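Local structure of CELL division protein FTSZ (Haloferax volcanii, 4B46) at residues Leu164-Asn169 against Gly226-Val231; Leu285-Glu290 against Ser347-Val352; His66-Asp71 against Gly109-Gly114. The protein is a GTP-binding, tubulin-like protein that controls cell shape and is essential for developing the rod-shaped cells needed for efficient swimming. All blocks are in the same frame, centred on the assembly; numbering follows the deposited sequence.

Contact 1: residues Leu164-Asn169 against Gly226-Val231. With GDP (guanosine-5'-diphosphate), chain B.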
ATOM      1  N   LEU A 164      -6.377   5.711  -1.711  1.00 12.83           N
ATOM      2  CA  LEU A 164      -5.622   5.296  -0.547  1.00 13.76           C
ATOM      3  C   LEU A 164      -5.783   3.798  -0.336  1.00 12.60           C
ATOM      4  O   LEU A 164      -6.841   3.333   0.060  1.00 12.08           O
ATOM      5  CB  LEU A 164      -6.070   6.073   0.695  1.00 13.69           C
ATOM      6  CG  LEU A 164      -5.345   5.646   1.972  1.00 16.30           C
ATOM      7  CD1 LEU A 164      -3.838   5.901   1.837  1.00 15.50           C
ATOM      8  CD2 LEU A 164      -5.928   6.367   3.184  1.00 10.59           C
ATOM      9  N   LEU A 165      -4.732   3.050  -0.655  1.00 11.87           N
ATOM     10  CA  LEU A 165      -4.674   1.628  -0.372  1.00 12.14           C
ATOM     11  C   LEU A 165      -4.372   1.495   1.112  1.00 16.31           C
ATOM     12  O   LEU A 165      -3.492   2.186   1.628  1.00 15.60           O
ATOM     13  CB  LEU A 165      -3.540   0.954  -1.161  1.00 11.56           C
ATOM     14  CG  LEU A 165      -3.441   0.904  -2.706  1.00 19.91           C
ATOM     15  CD1 LEU A 165      -4.396  -0.107  -3.301  1.00 28.03           C
ATOM     16  CD2 LEU A 165      -3.619   2.244  -3.394  1.00 28.07           C
ATOM     17  N   VAL A 166      -5.081   0.604   1.796  1.00 12.83           N
ATOM     18  CA  VAL A 166      -4.937   0.489   3.250  1.00 13.71           C
ATOM     19  C   VAL A 166      -4.523  -0.920   3.674  1.00 17.84           C
ATOM     20  O   VAL A 166      -5.036  -1.922   3.158  1.00 15.85           O
ATOM     21  CB  VAL A 166      -6.243   0.902   3.972  1.00 12.26           C
ATOM     22  CG1 VAL A 166      -6.140   0.712   5.508  1.00 11.12           C
ATOM     23  CG2 VAL A 166      -6.613   2.336   3.625  1.00 13.15           C
ATOM     24  N   PHE A 167      -3.577  -0.982   4.604  1.00 13.76           N
ATOM     25  CA  PHE A 167      -3.246  -2.214   5.305  1.00 14.90           C
ATOM     26  C   PHE A 167      -3.420  -1.956   6.800  1.00 20.35           C
ATOM     27  O   PHE A 167      -2.824  -1.025   7.348  1.00 17.35           O
ATOM     28  CB  PHE A 167      -1.816  -2.672   4.987  1.00 12.28           C
ATOM     29  CG  PHE A 167      -1.476  -4.018   5.565  1.00 14.98           C
ATOM     30  CD1 PHE A 167      -1.021  -4.133   6.872  1.00 17.06           C
ATOM     31  CD2 PHE A 167      -1.629  -5.171   4.803  1.00 15.35           C
ATOM     32  CE1 PHE A 167      -0.717  -5.375   7.414  1.00 16.44           C
ATOM     33  CE2 PHE A 167      -1.333  -6.418   5.333  1.00 14.24           C
ATOM     34  CZ  PHE A 167      -0.875  -6.519   6.645  1.00 17.04           C
ATOM     35  N   ASP A 168      -4.241  -2.769   7.460  1.00 19.01           N
ATOM     36  CA  ASP A 168      -4.541  -2.562   8.878  1.00 18.88           C
ATOM     37  C   ASP A 168      -3.731  -3.524   9.758  1.00 21.14           C
ATOM     38  O   ASP A 168      -4.041  -4.714   9.819  1.00 16.79           O
ATOM     39  CB  ASP A 168      -6.051  -2.753   9.102  1.00 16.76           C
ATOM     40  CG  ASP A 168      -6.516  -2.315  10.491  1.00 21.93           C
ATOM     41  OD1 ASP A 168      -5.673  -1.975  11.357  1.00 17.67           O
ATOM     42  OD2 ASP A 168      -7.745  -2.303  10.715  1.00 15.81           O
ATOM     43  N   ASN A 169      -2.701  -3.018  10.442  1.00 14.87           N
ATOM     44  CA  ASN A 169      -1.939  -3.862  11.373  1.00 14.72           C
ATOM     45  C   ASN A 169      -2.821  -4.577  12.387  1.00 15.81           C
ATOM     46  O   ASN A 169      -2.491  -5.672  12.832  1.00 18.22           O
ATOM     47  CB  ASN A 169      -0.895  -3.056  12.154  1.00 18.48           C
ATOM     48  CG  ASN A 169       0.332  -2.712  11.326  1.00 20.05           C
ATOM     49  OD1 ASN A 169       0.531  -3.234  10.221  1.00 20.11           O
ATOM     50  ND2 ASN A 169       1.168  -1.833  11.865  1.00 18.42           N
ATOM     51  N   GLY A 226     -11.263   6.784  -6.702  1.00 22.33           N
ATOM     52  CA  GLY A 226     -10.791   7.365  -5.453  1.00 20.93           C
ATOM     53  C   GLY A 226     -11.302   6.670  -4.202  1.00 20.15           C
ATOM     54  O   GLY A 226     -11.941   5.618  -4.270  1.00 22.58           O
ATOM     55  N   GLY A 227     -11.018   7.260  -3.048  1.00 18.35           N
ATOM     56  CA  GLY A 227     -11.450   6.692  -1.786  1.00 17.45           C
ATOM     57  C   GLY A 227     -10.455   5.684  -1.259  1.00 17.71           C
ATOM     58  O   GLY A 227      -9.254   5.849  -1.425  1.00 17.42           O
ATOM     59  N   VAL A 228     -10.967   4.621  -0.645  1.00 18.14           N
ATOM     60  CA  VAL A 228     -10.144   3.628   0.033  1.00 11.58           C
ATOM     61  C   VAL A 228     -10.149   2.309  -0.730  1.00 11.28           C
ATOM     62  O   VAL A 228     -11.194   1.881  -1.221  1.00 17.18           O
ATOM     63  CB  VAL A 228     -10.696   3.386   1.459  1.00 19.38           C
ATOM     64  CG1 VAL A 228      -9.981   2.232   2.129  1.00 18.79           C
ATOM     65  CG2 VAL A 228     -10.575   4.651   2.297  1.00 24.92           C
ATOM     66  N   SER A 229      -8.991   1.658  -0.828  1.00 16.17           N
ATOM     67  CA  SER A 229      -8.923   0.327  -1.428  1.00 17.42           C
ATOM     68  C   SER A 229      -8.395  -0.725  -0.469  1.00 14.86           C
ATOM     69  O   SER A 229      -7.655  -0.421   0.461  1.00 15.47           O
ATOM     70  CB  SER A 229      -8.074   0.325  -2.696  1.00 13.80           C
ATOM     71  OG  SER A 229      -8.626   1.198  -3.653  1.00 14.77           O
ATOM     72  N   THR A 230      -8.776  -1.971  -0.722  1.00 15.21           N
ATOM     73  CA  THR A 230      -8.342  -3.102   0.091  1.00 15.31           C
ATOM     74  C   THR A 230      -7.918  -4.227  -0.849  1.00 16.07           C
ATOM     75  O   THR A 230      -8.386  -4.308  -1.992  1.00 13.97           O
ATOM     76  CB  THR A 230      -9.465  -3.569   1.061  1.00 19.45           C
ATOM     77  OG1 THR A 230      -8.972  -4.589   1.952  1.00 17.76           O
ATOM     78  CG2 THR A 230     -10.691  -4.102   0.294  1.00 16.72           C
ATOM     79  N   VAL A 231      -7.023  -5.092  -0.381  1.00 13.44           N
ATOM     80  CA  VAL A 231      -6.538  -6.180  -1.219  1.00 14.87           C
ATOM     81  C   VAL A 231      -6.760  -7.563  -0.601  1.00 15.20           C
ATOM     82  O   VAL A 231      -6.433  -7.791   0.563  1.00 17.57           O
ATOM     83  CB  VAL A 231      -5.043  -5.977  -1.584  1.00 18.30           C
ATOM     84  CG1 VAL A 231      -4.446  -7.229  -2.183  1.00 16.98           C
ATOM     85  CG2 VAL A 231      -4.899  -4.804  -2.555  1.00 17.77           C
TER
HETATM   86  PB  GDP B1368       6.924   7.680  12.549  1.00 19.24           P
HETATM   87  O1B GDP B1368       6.848   8.804  13.542  1.00 17.26           O
HETATM   88  O2B GDP B1368       8.342   7.389  12.115  1.00 17.24           O
HETATM   89  O3B GDP B1368       6.049   8.035  11.374  1.00 16.32           O
HETATM   90  O3A GDP B1368       6.327   6.423  13.338  1.00 18.80           O
HETATM   91  PA  GDP B1368       6.569   4.899  12.922  1.00 18.22           P
HETATM   92  O1A GDP B1368       6.614   4.723  11.442  1.00 17.92           O
HETATM   93  O2A GDP B1368       7.794   4.371  13.617  1.00 15.31           O
HETATM   94  O5' GDP B1368       5.258   4.213  13.568  1.00 17.34           O
HETATM   95  C5' GDP B1368       3.983   4.625  13.069  1.00 15.23           C
HETATM   96  C4' GDP B1368       3.030   3.445  13.092  1.00 16.55           C
HETATM   97  O4' GDP B1368       3.431   2.482  12.133  1.00 16.17           O
HETATM   98  C3' GDP B1368       3.094   2.683  14.401  1.00 15.26           C
HETATM   99  O3' GDP B1368       2.152   3.264  15.293  1.00 23.00           O
HETATM  100  C2' GDP B1368       2.736   1.254  14.025  1.00 18.14           C
HETATM  101  O2' GDP B1368       1.319   1.105  13.912  1.00 16.77           O
HETATM  102  C1' GDP B1368       3.207   1.135  12.607  1.00 19.09           C
HETATM  103  N9  GDP B1368       4.517   0.507  12.385  1.00 15.59           N
HETATM  104  C8  GDP B1368       5.702   0.866  12.919  1.00 19.04           C
HETATM  105  N7  GDP B1368       6.702   0.104  12.400  1.00 22.24           N
HETATM  106  C5  GDP B1368       6.143  -0.731  11.489  1.00 22.37           C
HETATM  107  C6  GDP B1368       6.610  -1.779  10.557  1.00 20.25           C
HETATM  108  O6  GDP B1368       7.826  -2.099  10.480  1.00 18.50           O
HETATM  109  N1  GDP B1368       5.685  -2.385   9.802  1.00 18.24           N
HETATM  110  C2  GDP B1368       4.375  -2.084   9.852  1.00 18.79           C
HETATM  111  N2  GDP B1368       3.517  -2.766   9.056  1.00 19.67           N
HETATM  112  N3  GDP B1368       3.876  -1.132  10.671  1.00 20.38           N
HETATM  113  C4  GDP B1368       4.704  -0.444  11.484  1.00 20.12           C
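The carboxamide of Asn169 and the guanine of GDP meet through two hydrogen bonds: ND2 gives a nearly straight one (170°) to GDP N3 at 3.0 Å, and OD1 takes a more bent one from GDP N2 at 3.2 Å. The same OD1 lies at the edge of the Phe167 ring, in its plane, and that ring stacks with Trp172. An alanine in place of Asn169 would probably leave guanine N2 and N3 without these two mates and the base less firmly held. Asn169 follows strand 163-168, whose other end runs parallel to strand 228-237; in this tubulin/FtsZ fold the pairing joins the nucleotide-binding domain directly to the C-terminal domain. Leu164 pairs with Val228 in the usual parallel way, its N and O bonding to the residues on either side, Gly227 O and Ser229 N; Val166 N then bonds to Ser229 O at 3.1 Å. The strands diverge, their axes 47° apart. Leu165 and Ser229 share one face of the sheet, where Leu165 CD1 touches Ser229 CB at 3.8 Å; the hydroxyl of Ser229 bonds to Asn163. Val228 CG1, anti to its backbone N, meets Val166 CG2 at 3.7 Å.

Contact 2: residues Leu285-Glu290 against Ser347-Val352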
ATOM      1  N   LEU A 285      -7.311  -4.491   4.419  1.00 15.13           N
ATOM      2  CA  LEU A 285      -8.284  -3.798   5.258  1.00 14.24           C
ATOM      3  C   LEU A 285      -9.584  -4.594   5.295  1.00 17.36           C
ATOM      4  O   LEU A 285     -10.283  -4.674   4.294  1.00 13.32           O
ATOM      5  CB  LEU A 285      -8.572  -2.381   4.729  1.00 14.37           C
ATOM      6  CG  LEU A 285      -9.729  -1.630   5.419  1.00 15.30           C
ATOM      7  CD1 LEU A 285      -9.442  -1.345   6.915  1.00 17.26           C
ATOM      8  CD2 LEU A 285     -10.058  -0.338   4.678  1.00 15.87           C
ATOM      9  N   PRO A 286      -9.916  -5.194   6.451  1.00 19.58           N
ATOM     10  CA  PRO A 286     -11.164  -5.969   6.519  1.00 18.75           C
ATOM     11  C   PRO A 286     -12.391  -5.102   6.250  1.00 20.99           C
ATOM     12  O   PRO A 286     -12.444  -3.939   6.673  1.00 21.19           O
ATOM     13  CB  PRO A 286     -11.180  -6.499   7.962  1.00 19.77           C
ATOM     14  CG  PRO A 286      -9.759  -6.542   8.353  1.00 18.39           C
ATOM     15  CD  PRO A 286      -9.104  -5.344   7.668  1.00 19.03           C
ATOM     16  N   CYS A 287     -13.347  -5.665   5.518  1.00 17.23           N
ATOM     17  CA  CYS A 287     -14.595  -4.991   5.189  1.00 18.65           C
ATOM     18  C   CYS A 287     -15.519  -5.985   4.503  1.00 20.77           C
ATOM     19  O   CYS A 287     -15.118  -7.103   4.195  1.00 26.24           O
ATOM     20  CB  CYS A 287     -14.340  -3.794   4.262  1.00 21.04           C
ATOM     21  SG  CYS A 287     -13.606  -4.206   2.655  1.00 24.31           S
ATOM     22  N   GLU A 288     -16.762  -5.594   4.270  1.00 19.07           N
ATOM     23  CA  GLU A 288     -17.625  -6.396   3.423  1.00 15.17           C
ATOM     24  C   GLU A 288     -17.316  -5.990   1.992  1.00 23.27           C
ATOM     25  O   GLU A 288     -17.189  -4.808   1.703  1.00 24.93           O
ATOM     26  CB  GLU A 288     -19.090  -6.163   3.761  1.00 22.24           C
ATOM     27  CG  GLU A 288     -19.509  -6.894   5.035  1.00 27.20           C
ATOM     28  CD  GLU A 288     -20.856  -6.453   5.556  1.00 37.79           C
ATOM     29  OE1 GLU A 288     -20.922  -5.386   6.210  1.00 36.72           O
ATOM     30  OE2 GLU A 288     -21.843  -7.187   5.329  1.00 35.46           O
ATOM     31  N   ILE A 289     -17.146  -6.971   1.116  1.00 23.28           N
ATOM     32  CA  ILE A 289     -16.698  -6.696  -0.244  1.00 20.78           C
ATOM     33  C   ILE A 289     -17.868  -6.263  -1.121  1.00 22.08           C
ATOM     34  O   ILE A 289     -17.673  -5.683  -2.186  1.00 22.38           O
ATOM     35  CB  ILE A 289     -15.942  -7.903  -0.858  1.00 24.74           C
ATOM     36  CG1 ILE A 289     -16.891  -9.075  -1.105  1.00 23.99           C
ATOM     37  CG2 ILE A 289     -14.784  -8.321   0.058  1.00 22.05           C
ATOM     38  CD1 ILE A 289     -16.209 -10.293  -1.703  1.00 24.81           C
ATOM     39  N   GLU A 290     -19.084  -6.535  -0.662  1.00 21.41           N
ATOM     40  CA  GLU A 290     -20.272  -6.045  -1.346  1.00 25.63           C
ATOM     41  C   GLU A 290     -20.249  -4.510  -1.358  1.00 27.95           C
ATOM     42  O   GLU A 290     -19.919  -3.870  -0.359  1.00 24.31           O
ATOM     43  CB  GLU A 290     -21.537  -6.573  -0.666  1.00 27.19           C
ATOM     44  CG  GLU A 290     -22.834  -6.210  -1.372  1.00 41.73           C
ATOM     45  CD  GLU A 290     -23.033  -6.961  -2.679  1.00 57.89           C
ATOM     46  OE1 GLU A 290     -22.516  -8.093  -2.807  1.00 64.15           O
ATOM     47  OE2 GLU A 290     -23.714  -6.420  -3.577  1.00 64.19           O
ATOM     48  N   SER A 347     -11.563  -1.373  -5.010  1.00 13.21           N
ATOM     49  CA  SER A 347     -11.391   0.056  -4.841  1.00 18.00           C
ATOM     50  C   SER A 347     -12.731   0.694  -4.553  1.00 18.27           C
ATOM     51  O   SER A 347     -13.737   0.285  -5.108  1.00 19.00           O
ATOM     52  CB  SER A 347     -10.738   0.663  -6.087  1.00 18.47           C
ATOM     53  OG  SER A 347     -10.946   2.069  -6.149  1.00 28.43           O
ATOM     54  N   GLY A 348     -12.746   1.684  -3.665  1.00 13.74           N
ATOM     55  CA  GLY A 348     -13.975   2.395  -3.372  1.00 17.67           C
ATOM     56  C   GLY A 348     -14.870   1.632  -2.411  1.00 20.89           C
ATOM     57  O   GLY A 348     -16.100   1.657  -2.530  1.00 23.12           O
ATOM     58  N   VAL A 349     -14.260   0.932  -1.460  1.00 20.34           N
ATOM     59  CA  VAL A 349     -15.045   0.223  -0.454  1.00 23.99           C
ATOM     60  C   VAL A 349     -15.697   1.222   0.497  1.00 25.04           C
ATOM     61  O   VAL A 349     -15.145   2.292   0.758  1.00 21.40           O
ATOM     62  CB  VAL A 349     -14.204  -0.811   0.322  1.00 25.89           C
ATOM     63  CG1 VAL A 349     -13.795  -1.956  -0.601  1.00 25.15           C
ATOM     64  CG2 VAL A 349     -12.988  -0.150   0.965  1.00 26.51           C
ATOM     65  N   THR A 350     -16.883   0.875   0.990  1.00 28.16           N
ATOM     66  CA  THR A 350     -17.668   1.773   1.832  1.00 28.78           C
ATOM     67  C   THR A 350     -18.276   1.031   3.025  1.00 20.73           C
ATOM     68  O   THR A 350     -18.267  -0.203   3.073  1.00 23.50           O
ATOM     69  CB  THR A 350     -18.819   2.421   1.040  1.00 36.94           C
ATOM     70  OG1 THR A 350     -19.609   1.391   0.431  1.00 39.87           O
ATOM     71  CG2 THR A 350     -18.283   3.349  -0.042  1.00 44.26           C
ATOM     72  N   ASN A 351     -18.806   1.797   3.974  1.00 25.22           N
ATOM     73  CA  ASN A 351     -19.388   1.253   5.205  1.00 29.90           C
ATOM     74  C   ASN A 351     -18.408   0.328   5.916  1.00 25.77           C
ATOM     75  O   ASN A 351     -18.786  -0.717   6.446  1.00 30.52           O
ATOM     76  CB  ASN A 351     -20.715   0.532   4.926  1.00 40.18           C
ATOM     77  CG  ASN A 351     -21.550   0.332   6.184  1.00 45.22           C
ATOM     78  OD1 ASN A 351     -21.614   1.209   7.046  1.00 44.86           O
ATOM     79  ND2 ASN A 351     -22.183  -0.833   6.297  1.00 43.90           N
ATOM     80  N   VAL A 352     -17.139   0.720   5.902  1.00 22.25           N
ATOM     81  CA  VAL A 352     -16.078  -0.060   6.516  1.00 18.65           C
ATOM     82  C   VAL A 352     -16.034   0.268   8.012  1.00 19.72           C
ATOM     83  O   VAL A 352     -15.779   1.410   8.392  1.00 19.68           O
ATOM     84  CB  VAL A 352     -14.730   0.243   5.839  1.00 20.05           C
ATOM     85  CG1 VAL A 352     -13.643  -0.637   6.407  1.00 20.82           C
ATOM     86  CG2 VAL A 352     -14.851   0.041   4.308  1.00 18.12           C
TER
HETATM   87  O   HOH W   1     -17.434  -2.812   4.890  1.00 32.43           O
HETATM   88  O   HOH W   2     -17.351  -2.372   0.423  1.00 42.13           O
HETATM   89  O   HOH W   3     -21.774  -3.045   4.443  1.00 43.97           O
HETATM   90  O   HOH W   4     -20.386  -2.636   2.390  1.00 52.26           O
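Val352 and Cys287 bring together two irregular loops of the C-terminal domain of this tubulin-like fold: one leads into strand 294-301, the other leaves strand 339-347 and turns at Val352, the N-cap position, into helix 353-366. Val352 straddles the CB of Cys287 with both methyls, CG2 approaching to 3.9 Å. Its CG1, anti to the backbone N (chi1 -176°), is thereby placed to serve three neighbours, since it also lies 3.5 Å from Pro286 O and 4.0 Å from Leu285 CD2. The leucine and valine side chains cross obliquely, and Leu285 goes on to pack against Val228 of strand 228-237. The thiol of Cys287 turns to a different partner. With SG between its own N and carbonyl carbon (chi1 62°), the sulfur lies against Val349, 4.0 Å from CG1. Cys287 and Val349 both reach Thr230 as well, so strand 228-237 borders this apolar patch.

Beyond the cysteine the direct packing gives way to waters. Water 1 accepts from Glu288 N and donates to Thr350 O; water 4 donates to that same carbonyl and to Glu290 O, so Thr350 O accepts two long bonds from waters, each 3.3 Å. Water 2 gives a hydrogen bond to Glu288 O at 2.8 Å, and its link to Thr350 N is weak. Asn351, in the left-handed backbone region, splits its carboxamide between two partners, OD1 going to Lys356 of the following helix and ND2 toward loop 285-290. There water 3 accepts from Asn351 ND2 at 2.9 Å and donates to Glu288 OE1 at 3.1 Å.

Contact 3: residues His66-Asp71 against Gly109-Gly114. With GDP (guanosine-5'-diphosphate), chain B.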
ATOM      1  N   HIS A  66      16.239  13.593  15.895  1.00 28.29           N
ATOM      2  CA  HIS A  66      15.717  12.734  16.948  1.00 25.12           C
ATOM      3  C   HIS A  66      14.262  12.338  16.779  1.00 27.54           C
ATOM      4  O   HIS A  66      13.670  11.746  17.688  1.00 28.40           O
ATOM      5  CB  HIS A  66      15.893  13.389  18.313  1.00 25.50           C
ATOM      6  CG  HIS A  66      17.299  13.370  18.807  1.00 24.66           C
ATOM      7  ND1 HIS A  66      18.079  14.504  18.867  1.00 31.48           N
ATOM      8  CD2 HIS A  66      18.073  12.356  19.260  1.00 28.86           C
ATOM      9  CE1 HIS A  66      19.271  14.192  19.346  1.00 34.52           C
ATOM     10  NE2 HIS A  66      19.294  12.895  19.591  1.00 37.13           N
ATOM     11  N   GLY A  67      13.678  12.661  15.633  1.00 22.69           N
ATOM     12  CA  GLY A  67      12.287  12.327  15.384  1.00 21.14           C
ATOM     13  C   GLY A  67      11.309  13.237  16.108  1.00 26.57           C
ATOM     14  O   GLY A  67      11.700  14.035  16.971  1.00 26.06           O
ATOM     15  N   VAL A  68      10.029  13.112  15.763  1.00 23.47           N
ATOM     16  CA  VAL A  68       8.983  13.902  16.399  1.00 22.26           C
ATOM     17  C   VAL A  68       8.146  13.040  17.333  1.00 20.44           C
ATOM     18  O   VAL A  68       7.112  13.483  17.838  1.00 19.01           O
ATOM     19  CB  VAL A  68       8.052  14.581  15.373  1.00 21.17           C
ATOM     20  CG1 VAL A  68       8.860  15.414  14.362  1.00 18.25           C
ATOM     21  CG2 VAL A  68       7.182  13.555  14.664  1.00 23.82           C
ATOM     22  N   GLY A  69       8.605  11.815  17.581  1.00 22.90           N
ATOM     23  CA  GLY A  69       7.846  10.890  18.403  1.00 21.39           C
ATOM     24  C   GLY A  69       6.517  10.631  17.711  1.00 24.73           C
ATOM     25  O   GLY A  69       6.485  10.314  16.525  1.00 28.41           O
ATOM     26  N   ALA A  70       5.422  10.813  18.437  1.00 24.18           N
ATOM     27  CA  ALA A  70       4.095  10.573  17.880  1.00 24.05           C
ATOM     28  C   ALA A  70       3.326  11.883  17.778  1.00 26.92           C
ATOM     29  O   ALA A  70       2.096  11.908  17.855  1.00 22.32           O
ATOM     30  CB  ALA A  70       3.334   9.573  18.747  1.00 22.81           C
ATOM     31  N   ASP A  71       4.065  12.973  17.601  1.00 21.41           N
ATOM     32  CA  ASP A  71       3.468  14.288  17.456  1.00 16.72           C
ATOM     33  C   ASP A  71       3.259  14.502  15.965  1.00 19.53           C
ATOM     34  O   ASP A  71       4.139  15.013  15.269  1.00 18.89           O
ATOM     35  CB  ASP A  71       4.428  15.342  18.016  1.00 18.77           C
ATOM     36  CG  ASP A  71       3.821  16.736  18.077  1.00 27.36           C
ATOM     37  OD1 ASP A  71       2.819  17.004  17.375  1.00 25.88           O
ATOM     38  OD2 ASP A  71       4.368  17.575  18.829  1.00 28.20           O
ATOM     39  N   GLY A 109       1.825   7.167  13.980  1.00 15.26           N
ATOM     40  CA  GLY A 109       2.951   7.875  14.583  1.00 16.59           C
ATOM     41  C   GLY A 109       2.964   9.379  14.352  1.00 18.64           C
ATOM     42  O   GLY A 109       1.925  10.021  14.362  1.00 20.52           O
ATOM     43  N   GLY A 110       4.150   9.952  14.155  1.00 19.64           N
ATOM     44  CA  GLY A 110       4.266  11.389  13.993  1.00 14.31           C
ATOM     45  C   GLY A 110       4.808  11.857  12.647  1.00 14.01           C
ATOM     46  O   GLY A 110       4.232  12.732  12.008  1.00 17.31           O
ATOM     47  N   THR A 111       5.930  11.287  12.228  1.00 13.99           N
ATOM     48  CA  THR A 111       6.613  11.743  11.027  1.00 13.92           C
ATOM     49  C   THR A 111       5.820  11.376   9.775  1.00 15.56           C
ATOM     50  O   THR A 111       5.459  12.249   8.977  1.00 16.35           O
ATOM     51  CB  THR A 111       8.036  11.165  10.966  1.00 17.05           C
ATOM     52  OG1 THR A 111       8.802  11.719  12.036  1.00 18.47           O
ATOM     53  CG2 THR A 111       8.726  11.521   9.661  1.00 15.89           C
ATOM     54  N   GLY A 112       5.531  10.089   9.624  1.00 18.43           N
ATOM     55  CA  GLY A 112       4.768   9.611   8.482  1.00 16.56           C
ATOM     56  C   GLY A 112       3.326  10.075   8.542  1.00 13.90           C
ATOM     57  O   GLY A 112       2.770  10.534   7.556  1.00 14.43           O
ATOM     58  N   SER A 113       2.730   9.952   9.722  1.00 12.28           N
ATOM     59  CA  SER A 113       1.343  10.337   9.946  1.00 13.53           C
ATOM     60  C   SER A 113       1.069  11.779   9.498  1.00 19.50           C
ATOM     61  O   SER A 113       0.091  12.050   8.792  1.00 20.57           O
ATOM     62  CB  SER A 113       1.021  10.166  11.435  1.00 15.70           C
ATOM     63  OG  SER A 113      -0.281  10.617  11.748  1.00 23.25           O
ATOM     64  N   GLY A 114       1.927  12.705   9.915  1.00 17.43           N
ATOM     65  CA  GLY A 114       1.760  14.098   9.532  1.00 17.27           C
ATOM     66  C   GLY A 114       2.331  14.453   8.167  1.00 15.99           C
ATOM     67  O   GLY A 114       1.777  15.297   7.462  1.00 17.50           O
TER
HETATM   68  PB  GDP B1368       6.924   7.680  12.549  1.00 19.24           P
HETATM   69  O1B GDP B1368       6.848   8.804  13.542  1.00 17.26           O
HETATM   70  O2B GDP B1368       8.342   7.389  12.115  1.00 17.24           O
HETATM   71  O3B GDP B1368       6.049   8.035  11.374  1.00 16.32           O
HETATM   72  O3A GDP B1368       6.327   6.423  13.338  1.00 18.80           O
HETATM   73  PA  GDP B1368       6.569   4.899  12.922  1.00 18.22           P
HETATM   74  O1A GDP B1368       6.614   4.723  11.442  1.00 17.92           O
HETATM   75  O2A GDP B1368       7.794   4.371  13.617  1.00 15.31           O
HETATM   76  O5' GDP B1368       5.258   4.213  13.568  1.00 17.34           O
HETATM   77  C5' GDP B1368       3.983   4.625  13.069  1.00 15.23           C
HETATM   78  C4' GDP B1368       3.030   3.445  13.092  1.00 16.55           C
HETATM   79  O4' GDP B1368       3.431   2.482  12.133  1.00 16.17           O
HETATM   80  C3' GDP B1368       3.094   2.683  14.401  1.00 15.26           C
HETATM   81  O3' GDP B1368       2.152   3.264  15.293  1.00 23.00           O
HETATM   82  C2' GDP B1368       2.736   1.254  14.025  1.00 18.14           C
HETATM   83  O2' GDP B1368       1.319   1.105  13.912  1.00 16.77           O
HETATM   84  C1' GDP B1368       3.207   1.135  12.607  1.00 19.09           C
HETATM   85  N9  GDP B1368       4.517   0.507  12.385  1.00 15.59           N
HETATM   86  C8  GDP B1368       5.702   0.866  12.919  1.00 19.04           C
HETATM   87  N7  GDP B1368       6.702   0.104  12.400  1.00 22.24           N
HETATM   88  C5  GDP B1368       6.143  -0.731  11.489  1.00 22.37           C
HETATM   89  C6  GDP B1368       6.610  -1.779  10.557  1.00 20.25           C
HETATM   90  O6  GDP B1368       7.826  -2.099  10.480  1.00 18.50           O
HETATM   91  N1  GDP B1368       5.685  -2.385   9.802  1.00 18.24           N
HETATM   92  C2  GDP B1368       4.375  -2.084   9.852  1.00 18.79           C
HETATM   93  N2  GDP B1368       3.517  -2.766   9.056  1.00 19.67           N
HETATM   94  N3  GDP B1368       3.876  -1.132  10.671  1.00 20.38           N
HETATM   95  C4  GDP B1368       4.704  -0.444  11.484  1.00 20.12           C
HETATM   96  O   HOH W   5       9.305  10.596  14.425  1.00 22.84           O
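Gly109 meets Ala70 backbone to backbone, its C 3.9 Å from Ala70 CA. A CB here would collide with GDP O3A, so a bare backbone is needed. Gly109 to Gly114 belong to the glycine-rich tubulin/FtsZ signature (GGGTGSG), the turn that leads into helix 111-126.

Gly110 fits the turn of the other segment still more closely. Its CA makes a C-H...O contact of 3.5 Å with Gly69 O, and a side chain would run into both that oxygen and Val68 CG2. The type II' turn from Val68 to Asp71, closed by Asp71 N to Val68 O, presents these groups. Gly110 N donates to GDP O1B at 3.0 Å.

Thr111 N gives the same phosphate oxygen a second, straighter bond (168°), also of 3.0 Å. Val68 CG2, set between its own N and carbonyl carbon, rests 3.5 Å from Gly110 C and 3.6 Å from Thr111 OG1. Thr111 OG1 bonds to Ser39 and, at 2.7 Å, to water 5, which accepts from Val68 N and donates to GDP O1B. This water thus couples the loop 66-71 to the nucleotide.

Gly112 N donates to GDP O3B at 2.7 Å. Next, Ser113 turns its hydroxyl to Asn72 and Leu107 O, and Gly114 N closes the first helical turn on Gly110 O.

O1B is therefore gripped by two amides and a water, and O3B by a third amide of the same turn. Backbone N-H groups at a helix start, with the positive end of its dipole, would be expected to offset part of the charge of the terminal phosphate, with Lys14 also hydrogen-bonded to the nucleotide.

From the N terminus, contact 3 comes first: it closes the chain between 66-71 and 109-114, bringing the loop before helix 72-81 onto the start of helix 111-126, within the GTPase domain. Contact 1 follows, closing a largely helical excursion between strands 163-168 and 228-237 and so crossing from one domain to the other. Contact 2 closes the last loop, in the C-terminal domain, tying the chain before strand 294-301 to that leading into helix 353-366. The three lie in series, neither nested nor crossed. Contacts 1 and 2 touch, through probable hydrogen bonds from Thr230 OG1 to Leu285 O and from Gly348 N to Val228 O. Contacts 1 and 3 meet GDP at base and phosphate respectively.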